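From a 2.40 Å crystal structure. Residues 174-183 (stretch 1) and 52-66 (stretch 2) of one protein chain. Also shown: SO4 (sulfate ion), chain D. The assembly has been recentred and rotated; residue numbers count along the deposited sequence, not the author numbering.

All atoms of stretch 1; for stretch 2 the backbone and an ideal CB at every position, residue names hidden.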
ATOM      1  N   PRO A 174       5.464   7.070  -4.052  1.00 51.18           N
ATOM      2  CA  PRO A 174       4.948   7.760  -2.858  1.00 50.79           C
ATOM      3  C   PRO A 174       5.729   9.027  -2.576  1.00 53.00           C
ATOM      4  O   PRO A 174       6.838   9.194  -3.054  1.00 54.84           O
ATOM      5  CB  PRO A 174       5.127   6.711  -1.735  1.00 51.22           C
ATOM      6  CG  PRO A 174       5.357   5.391  -2.459  1.00 54.74           C
ATOM      7  CD  PRO A 174       6.121   5.800  -3.681  1.00 51.50           C
ATOM      8  N   GLU A 175       5.117   9.928  -1.838  1.00 48.78           N
ATOM      9  CA  GLU A 175       5.722  11.177  -1.373  1.00 50.16           C
ATOM     10  C   GLU A 175       5.567  11.237   0.126  1.00 51.63           C
ATOM     11  O   GLU A 175       4.580  10.676   0.611  1.00 48.72           O
ATOM     12  CB  GLU A 175       4.997  12.420  -1.958  1.00 53.28           C
ATOM     13  CG  GLU A 175       4.865  12.539  -3.457  1.00 64.82           C
ATOM     14  CD  GLU A 175       4.094  13.786  -3.847  1.00 78.42           C
ATOM     15  OE1 GLU A 175       3.309  14.288  -3.010  1.00 56.34           O
ATOM     16  OE2 GLU A 175       4.319  14.294  -4.970  1.00 77.06           O
ATOM     17  N   PRO A 176       6.372  12.024   0.887  1.00 47.93           N
ATOM     18  CA  PRO A 176       6.042  12.196   2.314  1.00 46.60           C
ATOM     19  C   PRO A 176       4.698  12.928   2.456  1.00 50.02           C
ATOM     20  O   PRO A 176       4.209  13.505   1.484  1.00 52.90           O
ATOM     21  CB  PRO A 176       7.208  13.031   2.863  1.00 49.24           C
ATOM     22  CG  PRO A 176       8.257  13.013   1.799  1.00 53.67           C
ATOM     23  CD  PRO A 176       7.561  12.820   0.505  1.00 49.30           C
ATOM     24  N   PHE A 177       4.070  12.864   3.621  1.00 43.09           N
ATOM     25  CA  PHE A 177       2.832  13.618   3.859  1.00 43.28           C
ATOM     26  C   PHE A 177       3.005  14.327   5.198  1.00 50.82           C
ATOM     27  O   PHE A 177       3.790  13.849   6.038  1.00 48.10           O
ATOM     28  CB  PHE A 177       1.533  12.801   3.732  1.00 42.39           C
ATOM     29  CG  PHE A 177       1.155  11.837   4.834  1.00 41.67           C
ATOM     30  CD1 PHE A 177       0.663  12.305   6.056  1.00 44.43           C
ATOM     31  CD2 PHE A 177       1.146  10.466   4.601  1.00 41.17           C
ATOM     32  CE1 PHE A 177       0.259  11.422   7.049  1.00 43.93           C
ATOM     33  CE2 PHE A 177       0.750   9.575   5.599  1.00 43.28           C
ATOM     34  CZ  PHE A 177       0.302  10.062   6.816  1.00 42.02           C
ATOM     35  N   PRO A 178       2.391  15.517   5.380  1.00 51.66           N
ATOM     36  CA  PRO A 178       2.672  16.295   6.592  1.00 54.08           C
ATOM     37  C   PRO A 178       2.171  15.663   7.887  1.00 58.81           C
ATOM     38  O   PRO A 178       1.108  15.046   7.942  1.00 57.26           O
ATOM     39  CB  PRO A 178       1.981  17.637   6.332  1.00 57.76           C
ATOM     40  CG  PRO A 178       1.763  17.684   4.875  1.00 61.94           C
ATOM     41  CD  PRO A 178       1.505  16.267   4.475  1.00 54.27           C
ATOM     42  N   GLN A 179       2.980  15.848   8.933  1.00 57.39           N
ATOM     43  CA  GLN A 179       2.770  15.411  10.306  1.00 57.61           C
ATOM     44  C   GLN A 179       1.438  15.962  10.873  1.00 61.90           C
ATOM     45  O   GLN A 179       0.789  15.267  11.644  1.00 61.47           O
ATOM     46  CB  GLN A 179       3.972  15.899  11.143  1.00 60.57           C
ATOM     47  CG  GLN A 179       3.975  15.466  12.606  1.00 79.11           C
ATOM     48  CD  GLN A 179       4.536  14.084  12.834  1.00 87.76           C
ATOM     49  OE1 GLN A 179       5.367  13.568  12.070  1.00 70.32           O
ATOM     50  NE2 GLN A 179       4.140  13.487  13.950  1.00 87.61           N
ATOM     51  N   GLU A 180       1.040  17.196  10.476  1.00 60.45           N
ATOM     52  CA  GLU A 180      -0.178  17.893  10.920  1.00 61.69           C
ATOM     53  C   GLU A 180      -1.469  17.166  10.468  1.00 62.52           C
ATOM     54  O   GLU A 180      -2.518  17.348  11.089  1.00 62.90           O
ATOM     55  CB  GLU A 180      -0.190  19.383  10.484  1.00 65.78           C
ATOM     56  CG  GLU A 180       0.338  19.676   9.081  1.00 80.30           C
ATOM     57  CD  GLU A 180       1.795  20.116   8.944  1.00109.68           C
ATOM     58  OE1 GLU A 180       2.707  19.371   9.379  1.00 84.81           O
ATOM     59  OE2 GLU A 180       2.025  21.188   8.336  1.00110.11           O
ATOM     60  N   TRP A 181      -1.383  16.322   9.425  1.00 56.74           N
ATOM     61  CA  TRP A 181      -2.513  15.525   8.920  1.00 55.27           C
ATOM     62  C   TRP A 181      -2.955  14.427   9.907  1.00 57.83           C
ATOM     63  O   TRP A 181      -4.067  13.918   9.785  1.00 56.60           O
ATOM     64  CB  TRP A 181      -2.140  14.862   7.583  1.00 52.34           C
ATOM     65  CG  TRP A 181      -2.106  15.775   6.399  1.00 54.13           C
ATOM     66  CD1 TRP A 181      -2.171  17.145   6.399  1.00 59.57           C
ATOM     67  CD2 TRP A 181      -1.980  15.378   5.029  1.00 52.59           C
ATOM     68  NE1 TRP A 181      -2.122  17.622   5.110  1.00 59.59           N
ATOM     69  CE2 TRP A 181      -1.997  16.558   4.247  1.00 58.77           C
ATOM     70  CE3 TRP A 181      -1.870  14.136   4.381  1.00 50.96           C
ATOM     71  CZ2 TRP A 181      -1.900  16.530   2.853  1.00 57.44           C
ATOM     72  CZ3 TRP A 181      -1.795  14.109   3.002  1.00 52.20           C
ATOM     73  CH2 TRP A 181      -1.822  15.294   2.251  1.00 54.88           C
ATOM     74  N   THR A 182      -2.061  14.030  10.831  1.00 56.40           N
ATOM     75  CA  THR A 182      -2.264  12.991  11.845  1.00 56.78           C
ATOM     76  C   THR A 182      -2.919  13.553  13.112  1.00 69.47           C
ATOM     77  O   THR A 182      -3.262  12.781  14.009  1.00 70.12           O
ATOM     78  CB  THR A 182      -0.925  12.330  12.224  1.00 57.55           C
ATOM     79  OG1 THR A 182      -0.148  13.258  12.989  1.00 66.13           O
ATOM     80  CG2 THR A 182      -0.137  11.829  11.016  1.00 50.69           C
ATOM     81  N   ARG A 183      -3.019  14.897  13.223  1.00 70.94           N
ATOM     82  CA  ARG A 183      -3.602  15.572  14.385  1.00 78.72           C
ATOM     83  C   ARG A 183      -5.122  15.412  14.344  1.00104.41           C
ATOM     84  O   ARG A 183      -5.738  15.805  13.325  1.00108.21           O
ATOM     85  CB  ARG A 183      -3.186  17.065  14.444  1.00 82.66           C
ATOM     86  CG  ARG A 183      -1.670  17.289  14.511  1.00 97.40           C
ATOM     87  CD  ARG A 183      -1.277  18.703  14.932  1.00116.68           C
ATOM     88  NE  ARG A 183      -1.449  19.699  13.866  1.00129.16           N
ATOM     89  CZ  ARG A 183      -1.092  20.979  13.964  1.00144.61           C
ATOM     90  NH1 ARG A 183      -0.531  21.437  15.077  1.00133.14           N
ATOM     91  NH2 ARG A 183      -1.295  21.810  12.951  1.00130.97           N
ATOM     92  OXT ARG A 183      -5.674  14.794  15.283  1.00127.53           O
ATOM     93  N   UNK A  52      -7.768  11.100  -3.350  1.00 44.99           N
ATOM     94  CA  UNK A  52      -6.726  12.083  -3.080  1.00 44.32           C
ATOM     95  C   UNK A  52      -5.620  11.528  -2.154  1.00 50.41           C
ATOM     96  O   UNK A  52      -5.807  10.512  -1.477  1.00 49.43           O
ATOM     97  CB  UNK A  52      -7.351  13.332  -2.456  1.00 44.32           C
ATOM     98  N   UNK A  53      -4.477  12.230  -2.123  1.00 49.32           N
ATOM     99  CA  UNK A  53      -3.337  11.945  -1.263  1.00 48.52           C
ATOM    100  C   UNK A  53      -3.799  12.007   0.198  1.00 54.05           C
ATOM    101  O   UNK A  53      -3.410  11.162   1.016  1.00 53.03           O
ATOM    102  CB  UNK A  53      -2.194  12.928  -1.523  1.00 48.52           C
ATOM    103  N   UNK A  54      -4.645  13.013   0.503  1.00 50.57           N
ATOM    104  CA  UNK A  54      -5.202  13.248   1.823  1.00 50.81           C
ATOM    105  C   UNK A  54      -6.064  12.051   2.255  1.00 54.06           C
ATOM    106  O   UNK A  54      -5.955  11.607   3.392  1.00 55.87           O
ATOM    107  CB  UNK A  54      -6.024  14.538   1.833  1.00 50.81           C
ATOM    108  N   UNK A  55      -6.856  11.488   1.343  1.00 47.86           N
ATOM    109  CA  UNK A  55      -7.701  10.330   1.625  1.00 45.71           C
ATOM    110  C   UNK A  55      -6.862   9.067   1.849  1.00 47.84           C
ATOM    111  O   UNK A  55      -7.186   8.280   2.731  1.00 46.93           O
ATOM    112  CB  UNK A  55      -8.689  10.107   0.478  1.00 45.71           C
ATOM    113  N   UNK A  56      -5.767   8.898   1.081  1.00 42.65           N
ATOM    114  CA  UNK A  56      -4.851   7.773   1.226  1.00 39.86           C
ATOM    115  C   UNK A  56      -4.163   7.829   2.592  1.00 43.94           C
ATOM    116  O   UNK A  56      -4.074   6.813   3.277  1.00 41.74           O
ATOM    117  CB  UNK A  56      -3.814   7.775   0.101  1.00 39.86           C
ATOM    118  N   UNK A  57      -3.710   9.024   3.002  1.00 43.78           N
ATOM    119  CA  UNK A  57      -3.088   9.281   4.308  1.00 43.28           C
ATOM    120  C   UNK A  57      -4.091   9.025   5.448  1.00 47.03           C
ATOM    121  O   UNK A  57      -3.763   8.308   6.386  1.00 46.47           O
ATOM    122  CB  UNK A  57      -2.567  10.718   4.375  1.00 43.28           C
ATOM    123  N   UNK A  58      -5.325   9.549   5.327  1.00 43.98           N
ATOM    124  CA  UNK A  58      -6.387   9.370   6.325  1.00 43.79           C
ATOM    125  C   UNK A  58      -6.721   7.896   6.535  1.00 46.08           C
ATOM    126  O   UNK A  58      -7.065   7.516   7.650  1.00 45.76           O
ATOM    127  CB  UNK A  58      -7.645  10.130   5.901  1.00 43.79           C
ATOM    128  N   UNK A  59      -6.585   7.066   5.476  1.00 40.38           N
ATOM    129  CA  UNK A  59      -6.867   5.631   5.515  1.00 38.16           C
ATOM    130  C   UNK A  59      -5.831   4.906   6.402  1.00 40.65           C
ATOM    131  O   UNK A  59      -6.219   4.123   7.280  1.00 40.42           O
ATOM    132  CB  UNK A  59      -6.862   5.050   4.100  1.00 38.16           C
ATOM    133  N   UNK A  60      -4.532   5.195   6.194  1.00 35.17           N
ATOM    134  CA  UNK A  60      -3.460   4.556   6.954  1.00 35.45           C
ATOM    135  C   UNK A  60      -3.434   5.087   8.385  1.00 42.91           C
ATOM    136  O   UNK A  60      -3.184   4.299   9.299  1.00 44.02           O
ATOM    137  CB  UNK A  60      -2.108   4.787   6.276  1.00 35.45           C
ATOM    138  N   UNK A  61      -3.752   6.391   8.586  1.00 40.79           N
ATOM    139  CA  UNK A  61      -3.850   6.986   9.920  1.00 40.18           C
ATOM    140  C   UNK A  61      -4.935   6.251  10.708  1.00 43.63           C
ATOM    141  O   UNK A  61      -4.647   5.789  11.799  1.00 45.04           O
ATOM    142  CB  UNK A  61      -4.156   8.483   9.836  1.00 40.18           C
ATOM    143  N   UNK A  62      -6.148   6.098  10.143  1.00 40.58           N
ATOM    144  CA  UNK A  62      -7.301   5.437  10.777  1.00 40.46           C
ATOM    145  C   UNK A  62      -7.036   3.969  11.040  1.00 45.53           C
ATOM    146  O   UNK A  62      -7.442   3.477  12.082  1.00 45.74           O
ATOM    147  CB  UNK A  62      -8.547   5.581   9.902  1.00 40.46           C
ATOM    148  N   UNK A  63      -6.354   3.261  10.109  1.00 41.80           N
ATOM    149  CA  UNK A  63      -6.014   1.861  10.291  1.00 39.47           C
ATOM    150  C   UNK A  63      -5.011   1.721  11.448  1.00 44.49           C
ATOM    151  O   UNK A  63      -5.212   0.868  12.313  1.00 45.62           O
ATOM    152  CB  UNK A  63      -5.443   1.274   8.999  1.00 39.47           C
ATOM    153  N   UNK A  64      -3.982   2.600  11.505  1.00 41.20           N
ATOM    154  CA  UNK A  64      -2.955   2.602  12.577  1.00 41.38           C
ATOM    155  C   UNK A  64      -3.598   2.755  13.965  1.00 45.61           C
ATOM    156  O   UNK A  64      -3.310   1.964  14.852  1.00 46.80           O
ATOM    157  CB  UNK A  64      -1.949   3.732  12.347  1.00 41.38           C
ATOM    158  N   UNK A  65      -4.498   3.728  14.119  1.00 41.26           N
ATOM    159  CA  UNK A  65      -5.250   4.017  15.332  1.00 41.73           C
ATOM    160  C   UNK A  65      -6.128   2.844  15.739  1.00 44.11           C
ATOM    161  O   UNK A  65      -6.138   2.486  16.919  1.00 45.50           O
ATOM    162  CB  UNK A  65      -6.108   5.269  15.137  1.00 41.73           C
ATOM    163  N   UNK A  66      -6.783   2.202  14.766  1.00 39.25           N
ATOM    164  CA  UNK A  66      -7.632   1.026  14.976  1.00 39.49           C
ATOM    165  C   UNK A  66      -6.823  -0.149  15.535  1.00 43.51           C
ATOM    166  O   UNK A  66      -7.184  -0.683  16.573  1.00 45.72           O
ATOM    167  CB  UNK A  66      -8.308   0.620  13.665  1.00 39.49           C
TER
HETATM  168  S   SO4 D 301      -2.380  11.129  18.704  1.00 92.42           S
HETATM  169  O1  SO4 D 301      -3.813  11.383  18.908  1.00 93.95           O
HETATM  170  O2  SO4 D 301      -2.057   9.817  19.269  1.00 91.99           O
HETATM  171  O3  SO4 D 301      -2.071  11.202  17.262  1.00 90.94           O
HETATM  172  O4  SO4 D 301      -1.598  12.150  19.403  1.00 93.50           O

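Position 52 lies just before the first turn of the helix, with nothing of stretch 1 within 5.5 Å of its CB. An N-cap favours a short polar side chain such as Ser, Thr, Asp or Asn. It is Ser-52, whose OG accepts from the backbone N of position 55 at 3.1 Å.

At position 53 the CA-to-CB bond points toward stretch 1, and the ideal CB is 4.5 Å from Trp-181 CH2. Beyond lie the carboxylate of Glu-175 and the carbonyl of Pro-176, two acceptors out of reach of a short side chain. A long cationic residue suits, Lys or Arg. Lys-53, extended with all four chi angles t, brings NZ to 2.8 Å from both Glu-175 OE1, in a salt bridge, and Pro-176 O, in a hydrogen bond. Its aliphatic part is not idle, since CD packs 4.0 Å from Trp-181 CH2.

Position 54 points sideways, yet its CB is 4.3 Å from Trp-181 CH2, beside an open indole face. A flat or long aliphatic group could cover it: Arg, Lys, Gln or Met. In Arg-54 the chain bends at chi2 (p), laying CD over the face, 3.5 Å from Trp-181 CE2, and stacking the guanidinium on the indole with planes at 13°.

Positions 55 and 56 do not contact stretch 1 and leave the choice open; they are Gln-55, whose OE1 accepts from the N of Ser-52 at 3.0 Å, and Leu-56.

Position 57 is the tightest. Its ideal CB already sits 3.5 Å from Trp-181 CE3 and 3.7 Å from Phe-177 CE2, so a small residue, Ala or Gly, fits best. The methyl of Ala-57 lies over one face of the Phe-177 ring and at the edge of the Trp-181 ring.

Positions 58 and 59 make no contact and are Ala-58 and Thr-59; the latter's OG1 donates to Gln-55 O at 2.7 Å. Position 60 points sideways and could take various apolar groups; Val-60 reaches Phe-177 CE2 with CG2 at 4.3 Å.

Position 61 points toward stretch 1, but its CB stays 5.3 Å from Thr-182 CA, leaving room for Ile, Leu or Met. The CD1 of Ile-61 fills it, 3.8 Å from Phe-177 CE1 and 3.9 Å from Thr-182 CG2.

Positions 62, 63 and 64 lie beyond reach and are all alanine.

Position 65 points toward the chain terminus, where a carboxylate and the sulfate favour Arg or Lys. Arg-65 NH1 makes a weak hydrogen bond to sulfate O1 at 3.0 Å. Position 66, remote from stretch 1, is Tyr-66.

Stretch 2, residues 52-66: SKRQLAATVIAAARY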
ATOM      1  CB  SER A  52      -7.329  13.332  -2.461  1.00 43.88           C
ATOM      2  OG  SER A  52      -7.854  13.044  -1.181  1.00 47.51           O
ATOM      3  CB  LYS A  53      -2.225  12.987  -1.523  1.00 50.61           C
ATOM      4  CG  LYS A  53      -0.940  12.699  -0.779  1.00 47.81           C
ATOM      5  CD  LYS A  53       0.091  13.775  -0.969  1.00 48.16           C
ATOM      6  CE  LYS A  53       1.314  13.470  -0.138  1.00 43.72           C
ATOM      7  NZ  LYS A  53       2.390  14.467  -0.354  1.00 44.94           N
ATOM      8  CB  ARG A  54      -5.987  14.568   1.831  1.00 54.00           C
ATOM      9  CG  ARG A  54      -6.477  15.031   3.196  1.00 73.70           C
ATOM     10  CD  ARG A  54      -5.374  15.560   4.086  1.00 89.17           C
ATOM     11  NE  ARG A  54      -5.862  16.096   5.358  1.00 92.28           N
ATOM     12  CZ  ARG A  54      -6.065  15.371   6.457  1.00102.72           C
ATOM     13  NH1 ARG A  54      -5.859  14.052   6.443  1.00 83.48           N
ATOM     14  NH2 ARG A  54      -6.486  15.954   7.573  1.00 88.38           N
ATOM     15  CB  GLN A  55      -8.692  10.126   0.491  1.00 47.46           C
ATOM     16  CG  GLN A  55      -9.858  11.101   0.567  1.00 55.93           C
ATOM     17  CD  GLN A  55     -10.721  11.082  -0.661  1.00 71.03           C
ATOM     18  OE1 GLN A  55     -10.301  10.671  -1.743  1.00 63.49           O
ATOM     19  NE2 GLN A  55     -11.952  11.540  -0.527  1.00 66.46           N
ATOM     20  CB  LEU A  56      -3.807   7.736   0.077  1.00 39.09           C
ATOM     21  CG  LEU A  56      -4.351   7.515  -1.368  1.00 41.99           C
ATOM     22  CD1 LEU A  56      -3.245   7.673  -2.379  1.00 41.53           C
ATOM     23  CD2 LEU A  56      -5.017   6.153  -1.518  1.00 38.31           C
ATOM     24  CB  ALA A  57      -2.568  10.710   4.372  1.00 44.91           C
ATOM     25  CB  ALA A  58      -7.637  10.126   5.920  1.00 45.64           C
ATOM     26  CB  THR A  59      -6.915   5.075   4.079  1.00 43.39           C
ATOM     27  OG1 THR A  59      -7.907   5.795   3.363  1.00 44.56           O
ATOM     28  CG2 THR A  59      -7.264   3.576   4.018  1.00 38.18           C
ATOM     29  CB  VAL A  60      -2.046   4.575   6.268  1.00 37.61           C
ATOM     30  CG1 VAL A  60      -2.030   3.662   5.027  1.00 35.72           C
ATOM     31  CG2 VAL A  60      -1.586   5.993   5.924  1.00 37.70           C
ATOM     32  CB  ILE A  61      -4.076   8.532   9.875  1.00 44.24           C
ATOM     33  CG1 ILE A  61      -2.807   9.250   9.306  1.00 45.15           C
ATOM     34  CG2 ILE A  61      -4.425   9.104  11.272  1.00 42.24           C
ATOM     35  CD1 ILE A  61      -3.069  10.688   8.746  1.00 45.25           C
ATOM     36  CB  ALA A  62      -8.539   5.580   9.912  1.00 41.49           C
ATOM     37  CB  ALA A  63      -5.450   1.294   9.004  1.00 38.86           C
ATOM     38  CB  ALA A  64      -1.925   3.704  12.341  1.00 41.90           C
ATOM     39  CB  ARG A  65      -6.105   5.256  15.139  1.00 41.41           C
ATOM     40  CG  ARG A  65      -5.289   6.513  14.983  1.00 47.81           C
ATOM     41  CD  ARG A  65      -6.199   7.688  15.230  1.00 58.27           C
ATOM     42  NE  ARG A  65      -5.656   8.945  14.723  1.00 52.66           N
ATOM     43  CZ  ARG A  65      -4.906   9.765  15.437  1.00 63.30           C
ATOM     44  NH1 ARG A  65      -4.574   9.455  16.683  1.00 59.29           N
ATOM     45  NH2 ARG A  65      -4.477  10.899  14.915  1.00 58.19           N
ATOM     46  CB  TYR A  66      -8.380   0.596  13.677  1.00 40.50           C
ATOM     47  CG  TYR A  66      -8.990  -0.798  13.783  1.00 42.24           C
ATOM     48  CD1 TYR A  66     -10.046  -1.059  14.666  1.00 45.36           C
ATOM     49  CD2 TYR A  66      -8.441  -1.876  13.085  1.00 40.54           C
ATOM     50  CE1 TYR A  66     -10.536  -2.356  14.846  1.00 44.19           C
ATOM     51  CE2 TYR A  66      -8.928  -3.169  13.252  1.00 41.47           C
ATOM     52  CZ  TYR A  66      -9.967  -3.407  14.140  1.00 50.64           C
ATOM     53  OH  TYR A  66     -10.434  -4.688  14.293  1.00 52.25           O
TER
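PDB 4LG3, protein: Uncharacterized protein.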